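Local coordinates for protein replicative DNA helicase DnaB, 1st part (Mycobacterium tuberculosis, PDB 2R5U) that forms the N-terminal domain of the hexameric replicative helicase, which probably unwinds duplex DNA ahead of the replisome in the 5'-3' direction, driven by ATP, at residues A32-V37 against S124-K129. Sequence-based numbering, arbitrary orientation.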
loop_
_atom_site.group_PDB
_atom_site.type_symbol
_atom_site.label_atom_id
_atom_site.label_comp_id
_atom_site.label_asym_id
_atom_site.label_seq_id
_atom_site.Cartn_x
_atom_site.Cartn_y
_atom_site.Cartn_z
ATOM N N ALA B 32 -23.173 -12.335 30.328
ATOM C CA ALA B 32 -23.881 -11.855 31.495
ATOM C C ALA B 32 -22.882 -11.267 32.495
ATOM O O ALA B 32 -23.109 -10.189 33.033
ATOM C CB ALA B 32 -24.679 -12.979 32.141
ATOM N N ALA B 33 -21.787 -11.989 32.749
ATOM C CA ALA B 33 -20.769 -11.503 33.692
ATOM C C ALA B 33 -20.069 -10.222 33.180
ATOM O O ALA B 33 -19.756 -9.319 33.968
ATOM C CB ALA B 33 -19.784 -12.592 34.041
ATOM N N GLU B 34 -19.866 -10.121 31.866
ATOM C CA GLU B 34 -19.332 -8.872 31.276
ATOM C C GLU B 34 -20.243 -7.668 31.551
ATOM O O GLU B 34 -19.764 -6.571 31.850
ATOM C CB GLU B 34 -19.108 -8.990 29.764
ATOM C CG GLU B 34 -17.962 -9.962 29.384
ATOM C CD GLU B 34 -17.600 -10.017 27.906
ATOM O OE1 GLU B 34 -18.062 -9.189 27.082
ATOM O OE2 GLU B 34 -16.785 -10.911 27.572
ATOM N N GLN B 35 -21.541 -7.873 31.375
ATOM C CA GLN B 35 -22.547 -6.820 31.609
ATOM C C GLN B 35 -22.528 -6.359 33.058
ATOM O O GLN B 35 -22.475 -5.170 33.321
ATOM C CB GLN B 35 -23.940 -7.311 31.188
ATOM C CG GLN B 35 -24.115 -7.429 29.678
ATOM C CD GLN B 35 -25.371 -8.194 29.282
ATOM O OE1 GLN B 35 -25.958 -8.930 30.078
ATOM N NE2 GLN B 35 -25.766 -8.047 28.043
ATOM N N SER B 36 -22.528 -7.311 33.981
ATOM C CA SER B 36 -22.491 -7.043 35.424
ATOM C C SER B 36 -21.228 -6.281 35.872
ATOM O O SER B 36 -21.303 -5.373 36.718
ATOM C CB SER B 36 -22.610 -8.353 36.209
ATOM O OG SER B 36 -23.882 -8.972 36.003
ATOM N N VAL B 37 -20.074 -6.665 35.311
ATOM C CA VAL B 37 -18.815 -5.932 35.538
ATOM C C VAL B 37 -18.926 -4.468 35.126
ATOM O O VAL B 37 -18.548 -3.563 35.894
ATOM C CB VAL B 37 -17.607 -6.554 34.813
ATOM C CG1 VAL B 37 -16.415 -5.589 34.849
ATOM C CG2 VAL B 37 -17.203 -7.814 35.478
ATOM N N SER B 124 -13.697 -11.796 38.011
ATOM C CA SER B 124 -12.971 -13.064 38.090
ATOM C C SER B 124 -13.487 -14.100 37.063
ATOM O O SER B 124 -12.699 -14.874 36.517
ATOM C CB SER B 124 -12.925 -13.603 39.527
ATOM O OG SER B 124 -14.070 -14.383 39.856
ATOM N N ILE B 125 -14.796 -14.077 36.793
ATOM C CA ILE B 125 -15.420 -14.909 35.767
ATOM C C ILE B 125 -14.909 -14.485 34.398
ATOM O O ILE B 125 -14.458 -15.320 33.614
ATOM C CB ILE B 125 -16.977 -14.821 35.783
ATOM C CG1 ILE B 125 -17.579 -15.440 37.062
ATOM C CG2 ILE B 125 -17.559 -15.464 34.520
ATOM C CD1 ILE B 125 -17.397 -16.953 37.181
ATOM N N VAL B 126 -14.966 -13.183 34.126
ATOM C CA VAL B 126 -14.529 -12.633 32.846
ATOM C C VAL B 126 -13.048 -12.960 32.590
ATOM O O VAL B 126 -12.679 -13.287 31.477
ATOM C CB VAL B 126 -14.815 -11.104 32.718
ATOM C CG1 VAL B 126 -14.269 -10.560 31.412
ATOM C CG2 VAL B 126 -16.331 -10.817 32.787
ATOM N N ALA B 127 -12.228 -12.856 33.632
ATOM C CA ALA B 127 -10.792 -13.165 33.568
ATOM C C ALA B 127 -10.508 -14.648 33.272
ATOM O O ALA B 127 -9.635 -14.964 32.466
ATOM C CB ALA B 127 -10.119 -12.745 34.861
ATOM N N GLU B 128 -11.237 -15.541 33.936
ATOM C CA GLU B 128 -11.148 -16.968 33.689
ATOM C C GLU B 128 -11.486 -17.316 32.245
ATOM O O GLU B 128 -10.743 -18.053 31.590
ATOM C CB GLU B 128 -12.051 -17.746 34.638
ATOM C CG GLU B 128 -11.295 -18.708 35.520
ATOM C CD GLU B 128 -12.198 -19.653 36.278
ATOM O OE1 GLU B 128 -13.242 -20.071 35.717
ATOM O OE2 GLU B 128 -11.856 -19.981 37.440
ATOM N N LYS B 129 -12.590 -16.758 31.743
ATOM C CA LYS B 129 -13.014 -16.974 30.367
ATOM C C LYS B 129 -12.019 -16.387 29.368
ATOM O O LYS B 129 -11.769 -16.980 28.293
ATOM C CB LYS B 129 -14.433 -16.419 30.151
ATOM C CG LYS B 129 -15.486 -17.072 31.054
ATOM C CD LYS B 129 -15.768 -18.529 30.712
ATOM C CE LYS B 129 -16.794 -19.126 31.669
ATOM N NZ LYS B 129 -17.126 -20.543 31.307
#
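A33, E34 and V37 of helix 31-43 meet I125 and V126 of helix 119-147 where the short segments 32-37 and 124-129 approach to 9.0 Å between axes, their N-to-C directions 134° apart. This helix-helix packing belongs to the all-helical N-terminal domain of DnaB, joining the first helix of the globular part to the long helix that runs on from it into a two-helix hairpin with helix 155-169. V126 carries most of the contact, its CG2 methyl lying against helix 31-43. This methyl, anti to the carbonyl carbon and beside the backbone N, reaches over the backbone between A33 and E34, 3.7 Å from E34 N and 3.8 Å from A33 C. It also touches A33 CB and, at 4.1 Å, V37 CG2, which lies one helical turn beyond A33; it thus fits between two side chains on the same face of the first helix. From the third side comes E34, whose chain crosses V126 at about a right angle and offers its aliphatic CG to V126 CG2 at 3.9 Å. With chi1 at -68° and an extended chain beyond CG, E34 carries its carboxylate past the apolar patch to partners in the same subunit: OE1 bonds H65 ND1 and OE2 bonds Y61 N, so the acid is buried but satisfied. Y122, one turn earlier on the long helix, packs on A33 and V37 as well. I125 turns its CG1 arm away from the first helix, while its CG2 methyl sits 3.7 Å from A33 CB.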